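Local structure of cytochrome P450 RhF (Acinetobacter radioresistens, 6RO8) at residues V144-I156 with M389-I402. The protein is a haem-thiolate cytochrome P450 domain, part of a longer protein, that binds haem b and probably acts as a monooxygenase. Sequence-based numbering, arbitrary orientation.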
loop_
_atom_site.group_PDB
_atom_site.type_symbol
_atom_site.label_atom_id
_atom_site.label_comp_id
_atom_site.label_asym_id
_atom_site.label_seq_id
_atom_site.Cartn_x
_atom_site.Cartn_y
_atom_site.Cartn_z
ATOM N N VAL A 144 -6.775 18.473 -3.933
ATOM C CA VAL A 144 -7.385 17.251 -4.438
ATOM C C VAL A 144 -8.731 17.554 -5.080
ATOM O O VAL A 144 -9.043 17.049 -6.166
ATOM C CB VAL A 144 -7.520 16.204 -3.312
ATOM C CG1 VAL A 144 -8.048 14.909 -3.872
ATOM C CG2 VAL A 144 -6.168 15.938 -2.660
ATOM N N ARG A 145 -9.546 18.393 -4.440
ATOM C CA ARG A 145 -10.888 18.619 -4.971
ATOM C C ARG A 145 -10.856 19.349 -6.305
ATOM O O ARG A 145 -11.671 19.062 -7.188
ATOM C CB ARG A 145 -11.740 19.380 -3.971
ATOM C CG ARG A 145 -13.212 19.057 -4.122
ATOM C CD ARG A 145 -13.807 18.778 -2.763
ATOM N NE ARG A 145 -13.209 19.606 -1.720
ATOM C CZ ARG A 145 -13.319 19.374 -0.415
ATOM N NH1 ARG A 145 -14.001 18.319 0.022
ATOM N NH2 ARG A 145 -12.741 20.198 0.456
ATOM N N GLU A 146 -9.933 20.296 -6.477
ATOM C CA GLU A 146 -9.798 20.946 -7.778
ATOM C C GLU A 146 -9.416 19.934 -8.849
ATOM O O GLU A 146 -9.962 19.954 -9.958
ATOM C CB GLU A 146 -8.757 22.063 -7.712
ATOM C CG GLU A 146 -9.197 23.311 -6.975
ATOM C CD GLU A 146 -10.258 24.102 -7.723
ATOM O OE1 GLU A 146 -9.944 24.676 -8.797
ATOM O OE2 GLU A 146 -11.408 24.159 -7.230
ATOM N N LEU A 147 -8.491 19.027 -8.527
ATOM C CA LEU A 147 -8.026 18.065 -9.517
ATOM C C LEU A 147 -9.163 17.163 -9.972
ATOM O O LEU A 147 -9.367 16.955 -11.175
ATOM C CB LEU A 147 -6.872 17.232 -8.943
ATOM C CG LEU A 147 -5.522 17.938 -8.804
ATOM C CD1 LEU A 147 -4.458 16.954 -8.369
ATOM C CD2 LEU A 147 -5.141 18.595 -10.121
ATOM N N VAL A 148 -9.915 16.618 -9.016
ATOM C CA VAL A 148 -10.968 15.671 -9.349
ATOM C C VAL A 148 -12.094 16.364 -10.110
ATOM O O VAL A 148 -12.717 15.773 -11.001
ATOM C CB VAL A 148 -11.468 14.997 -8.063
ATOM C CG1 VAL A 148 -12.590 14.042 -8.362
ATOM C CG2 VAL A 148 -10.318 14.279 -7.372
ATOM N N ARG A 149 -12.376 17.624 -9.778
ATOM C CA ARG A 149 -13.406 18.348 -10.510
ATOM C C ARG A 149 -13.011 18.514 -11.973
ATOM O O ARG A 149 -13.847 18.376 -12.876
ATOM C CB ARG A 149 -13.652 19.713 -9.874
ATOM C CG ARG A 149 -14.854 20.435 -10.476
ATOM C CD ARG A 149 -15.138 21.760 -9.793
ATOM N NE ARG A 149 -14.176 22.791 -10.170
ATOM C CZ ARG A 149 -13.083 23.096 -9.479
ATOM N NH1 ARG A 149 -12.806 22.455 -8.348
ATOM N NH2 ARG A 149 -12.274 24.052 -9.920
ATOM N N LYS A 150 -11.733 18.818 -12.231
ATOM C CA LYS A 150 -11.317 19.080 -13.606
ATOM C C LYS A 150 -11.153 17.790 -14.386
ATOM O O LYS A 150 -11.484 17.737 -15.575
ATOM C CB LYS A 150 -10.028 19.901 -13.621
ATOM C CG LYS A 150 -10.095 21.082 -12.689
ATOM C CD LYS A 150 -8.857 21.963 -12.716
ATOM C CE LYS A 150 -9.058 23.212 -13.553
ATOM N NZ LYS A 150 -7.742 23.763 -13.977
ATOM N N LYS A 151 -10.652 16.739 -13.739
ATOM C CA LYS A 151 -10.491 15.477 -14.451
ATOM C C LYS A 151 -11.835 14.950 -14.941
ATOM O O LYS A 151 -11.974 14.591 -16.119
ATOM C CB LYS A 151 -9.786 14.452 -13.570
ATOM C CG LYS A 151 -8.272 14.512 -13.713
ATOM C CD LYS A 151 -7.832 14.005 -15.082
ATOM C CE LYS A 151 -6.679 14.814 -15.672
ATOM N NZ LYS A 151 -5.316 14.356 -15.260
ATOM N N VAL A 152 -12.847 14.920 -14.070
ATOM C CA VAL A 152 -14.146 14.464 -14.539
ATOM C C VAL A 152 -14.805 15.508 -15.424
ATOM O O VAL A 152 -15.653 15.158 -16.249
ATOM C CB VAL A 152 -15.080 14.071 -13.382
ATOM C CG1 VAL A 152 -14.343 13.237 -12.336
ATOM C CG2 VAL A 152 -15.671 15.269 -12.757
ATOM N N ASP A 153 -14.430 16.781 -15.301
ATOM C CA ASP A 153 -14.868 17.735 -16.311
ATOM C C ASP A 153 -14.445 17.249 -17.688
ATOM O O ASP A 153 -15.166 17.435 -18.675
ATOM C CB ASP A 153 -14.299 19.128 -16.027
ATOM C CG ASP A 153 -15.129 19.916 -15.012
ATOM O OD1 ASP A 153 -16.256 19.481 -14.672
ATOM O OD2 ASP A 153 -14.646 20.977 -14.550
ATOM N N GLY A 154 -13.306 16.560 -17.754
ATOM C CA GLY A 154 -12.778 16.147 -19.040
ATOM C C GLY A 154 -13.507 14.959 -19.636
ATOM O O GLY A 154 -13.712 14.894 -20.848
ATOM N N PHE A 155 -13.900 13.999 -18.813
ATOM C CA PHE A 155 -14.429 12.762 -19.362
ATOM C C PHE A 155 -15.923 12.581 -19.139
ATOM O O PHE A 155 -16.499 11.635 -19.689
ATOM C CB PHE A 155 -13.648 11.550 -18.808
ATOM C CG PHE A 155 -13.853 11.262 -17.334
ATOM C CD1 PHE A 155 -15.013 10.646 -16.873
ATOM C CD2 PHE A 155 -12.840 11.518 -16.421
ATOM C CE1 PHE A 155 -15.174 10.342 -15.528
ATOM C CE2 PHE A 155 -13.000 11.214 -15.073
ATOM C CZ PHE A 155 -14.165 10.619 -14.628
ATOM N N ILE A 156 -16.569 13.461 -18.373
ATOM C CA ILE A 156 -17.975 13.275 -18.060
ATOM C C ILE A 156 -18.805 13.183 -19.334
ATOM O O ILE A 156 -19.827 12.492 -19.358
ATOM C CB ILE A 156 -18.441 14.429 -17.154
ATOM C CG1 ILE A 156 -19.927 14.335 -16.795
ATOM C CG2 ILE A 156 -18.205 15.764 -17.848
ATOM C CD1 ILE A 156 -20.317 13.045 -16.165
ATOM N N MET A 389 -8.783 10.911 2.653
ATOM C CA MET A 389 -9.257 12.135 2.033
ATOM C C MET A 389 -9.380 11.968 0.523
ATOM O O MET A 389 -10.386 12.363 -0.062
ATOM C CB MET A 389 -8.303 13.258 2.388
ATOM C CG MET A 389 -8.502 14.525 1.659
ATOM S SD MET A 389 -7.059 14.749 0.620
ATOM C CE MET A 389 -5.813 15.253 1.789
ATOM N N GLU A 390 -8.381 11.359 -0.136
ATOM C CA GLU A 390 -8.465 11.257 -1.593
ATOM C C GLU A 390 -9.574 10.301 -2.006
ATOM O O GLU A 390 -10.280 10.558 -2.986
ATOM C CB GLU A 390 -7.126 10.834 -2.180
ATOM C CG GLU A 390 -6.019 11.827 -1.925
ATOM C CD GLU A 390 -4.723 11.431 -2.587
ATOM O OE1 GLU A 390 -4.711 11.233 -3.818
ATOM O OE2 GLU A 390 -3.713 11.312 -1.866
ATOM N N MET A 391 -9.790 9.234 -1.231
ATOM C CA MET A 391 -10.849 8.287 -1.564
ATOM C C MET A 391 -12.239 8.920 -1.426
ATOM O O MET A 391 -13.096 8.749 -2.302
ATOM C CB MET A 391 -10.696 7.048 -0.686
ATOM C CG MET A 391 -9.445 6.208 -1.042
ATOM S SD MET A 391 -9.237 4.937 0.213
ATOM C CE MET A 391 -10.524 3.753 -0.214
ATOM N N CYS A 392 -12.484 9.682 -0.358
ATOM C CA CYS A 392 -13.786 10.358 -0.231
ATOM C C CYS A 392 -14.065 11.309 -1.388
ATOM O O CYS A 392 -15.139 11.239 -1.997
ATOM C CB CYS A 392 -13.871 11.078 1.114
ATOM S SG CYS A 392 -13.588 9.956 2.504
ATOM N N ILE A 393 -13.113 12.185 -1.721
ATOM C CA ILE A 393 -13.354 13.152 -2.789
ATOM C C ILE A 393 -13.649 12.437 -4.105
ATOM O O ILE A 393 -14.592 12.800 -4.823
ATOM C CB ILE A 393 -12.168 14.125 -2.928
ATOM C CG1 ILE A 393 -12.140 15.105 -1.747
ATOM C CG2 ILE A 393 -12.264 14.918 -4.227
ATOM C CD1 ILE A 393 -10.725 15.500 -1.318
ATOM N N PHE A 394 -12.880 11.394 -4.430
ATOM C CA PHE A 394 -13.189 10.617 -5.630
ATOM C C PHE A 394 -14.643 10.184 -5.624
ATOM O O PHE A 394 -15.401 10.484 -6.553
ATOM C CB PHE A 394 -12.295 9.382 -5.748
ATOM C CG PHE A 394 -10.919 9.672 -6.237
ATOM C CD1 PHE A 394 -10.714 10.504 -7.327
ATOM C CD2 PHE A 394 -9.818 9.104 -5.602
ATOM C CE1 PHE A 394 -9.428 10.762 -7.770
ATOM C CE2 PHE A 394 -8.546 9.361 -6.034
ATOM C CZ PHE A 394 -8.345 10.183 -7.119
ATOM N N ILE A 395 -15.054 9.508 -4.555
ATOM C CA ILE A 395 -16.390 8.930 -4.504
ATOM C C ILE A 395 -17.462 10.018 -4.427
ATOM O O ILE A 395 -18.520 9.909 -5.066
ATOM C CB ILE A 395 -16.480 7.953 -3.323
ATOM C CG1 ILE A 395 -15.486 6.811 -3.522
ATOM C CG2 ILE A 395 -17.903 7.444 -3.169
ATOM C CD1 ILE A 395 -15.200 6.040 -2.251
ATOM N N GLU A 396 -17.219 11.074 -3.640
ATOM C CA GLU A 396 -18.174 12.171 -3.573
ATOM C C GLU A 396 -18.393 12.765 -4.954
ATOM O O GLU A 396 -19.535 12.893 -5.411
ATOM C CB GLU A 396 -17.704 13.247 -2.587
ATOM C CG GLU A 396 -18.822 14.207 -2.104
ATOM C CD GLU A 396 -19.092 15.345 -3.089
ATOM O OE1 GLU A 396 -18.203 15.561 -3.938
ATOM O OE2 GLU A 396 -20.178 16.012 -3.025
ATOM N N GLU A 397 -17.298 13.110 -5.646
ATOM C CA GLU A 397 -17.417 13.741 -6.958
ATOM C C GLU A 397 -18.189 12.844 -7.914
ATOM O O GLU A 397 -19.153 13.281 -8.556
ATOM C CB GLU A 397 -16.032 14.074 -7.522
ATOM C CG GLU A 397 -16.033 14.969 -8.789
ATOM C CD GLU A 397 -16.382 16.433 -8.475
ATOM O OE1 GLU A 397 -16.658 17.218 -9.427
ATOM O OE2 GLU A 397 -16.385 16.802 -7.271
ATOM N N LEU A 398 -17.806 11.568 -7.972
ATOM C CA LEU A 398 -18.421 10.635 -8.910
ATOM C C LEU A 398 -19.887 10.377 -8.580
ATOM O O LEU A 398 -20.736 10.379 -9.475
ATOM C CB LEU A 398 -17.646 9.319 -8.920
ATOM C CG LEU A 398 -16.342 9.351 -9.712
ATOM C CD1 LEU A 398 -15.509 8.099 -9.436
ATOM C CD2 LEU A 398 -16.645 9.501 -11.183
ATOM N N SER A 399 -20.200 10.118 -7.310
ATOM C CA SER A 399 -21.582 9.825 -6.952
ATOM C C SER A 399 -22.459 11.060 -7.019
ATOM O O SER A 399 -23.676 10.936 -7.193
ATOM C CB SER A 399 -21.644 9.217 -5.557
ATOM O OG SER A 399 -21.195 10.158 -4.597
ATOM N N ARG A 400 -21.862 12.243 -6.898
ATOM C CA ARG A 400 -22.627 13.479 -7.012
ATOM C C ARG A 400 -23.016 13.753 -8.454
ATOM O O ARG A 400 -24.176 14.069 -8.748
ATOM C CB ARG A 400 -21.820 14.652 -6.467
ATOM C CG ARG A 400 -22.642 15.875 -6.233
ATOM C CD ARG A 400 -21.803 16.977 -5.633
ATOM N NE ARG A 400 -21.022 17.681 -6.641
ATOM C CZ ARG A 400 -19.697 17.723 -6.645
ATOM N NH1 ARG A 400 -19.025 17.100 -5.691
ATOM N NH2 ARG A 400 -19.045 18.384 -7.599
ATOM N N ARG A 401 -22.059 13.626 -9.369
ATOM C CA ARG A 401 -22.261 14.076 -10.733
ATOM C C ARG A 401 -22.610 12.954 -11.698
ATOM O O ARG A 401 -23.139 13.232 -12.781
ATOM C CB ARG A 401 -21.015 14.814 -11.219
ATOM C CG ARG A 401 -20.636 15.950 -10.298
ATOM C CD ARG A 401 -19.351 16.582 -10.726
ATOM N NE ARG A 401 -19.334 16.846 -12.157
ATOM C CZ ARG A 401 -18.303 17.389 -12.788
ATOM N NH1 ARG A 401 -17.215 17.706 -12.093
ATOM N NH2 ARG A 401 -18.354 17.606 -14.102
ATOM N N ILE A 402 -22.332 11.705 -11.345
ATOM C CA ILE A 402 -22.732 10.581 -12.182
ATOM C C ILE A 402 -23.425 9.555 -11.297
ATOM O O ILE A 402 -22.859 8.485 -11.030
ATOM C CB ILE A 402 -21.529 9.950 -12.893
ATOM C CG1 ILE A 402 -20.559 11.008 -13.420
ATOM C CG2 ILE A 402 -22.007 9.095 -14.014
ATOM C CD1 ILE A 402 -19.355 10.403 -14.124
#
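Arg401 reaches across to Asp153 near the C-terminal ends of two helices that run in roughly the same direction, their segment axes 9.8 Å apart at closest and inclined at 36°. Its CB already points toward helix 134-155; CG stands anti to the carbonyl carbon (chi1 -55°), the chain extends through CD, and a bend at chi3 sets the guanidinium against Val152 and Asp153. Val152 CG2 lies over one face, offset toward the rim, nearest NH1 and CZ and farther from NE. Arg401 NH2 donates to Asp153 OD1 at 2.9 Å, nearly along the C-O axis but tilted from the guanidinium plane; a weak second bond joins NH1 to the same oxygen. Arg401 NH1 also binds Glu397 OE1 in its own helix at 2.8 Å, almost in the guanidinium plane, with an N-H...O angle of 165°.

On either side of this polar group the contact is mainly apolar. Ile156 CD1 packs on Ile402 CG1. Val148 divides its branches: CG1 packs on Glu397 CB at 3.5 Å, while CG2 meets Phe394 CE1 at 3.6 Å and also touches Ile393. Ile393 CD1 continues to Val144 CG1 at 3.7 Å, and Val144 CG2 abuts Met389 SD. Glu390, at the edge of this packing, has its side chain about 5 Å from the haem.

By topology these are helices D and L of the P450 four-helix bundle; helices 170-179 (E) and 273-288 (I) cover Val148 and Phe394 respectively. Buried Glu397 gives OE1 to Arg401 and, weakly, OE2 to Arg400, whose second partner is Glu396. The bonds to Glu397 and Asp153 fix the Arg401 guanidinium's rotation, and the alternating charges probably favour ionised carboxylates.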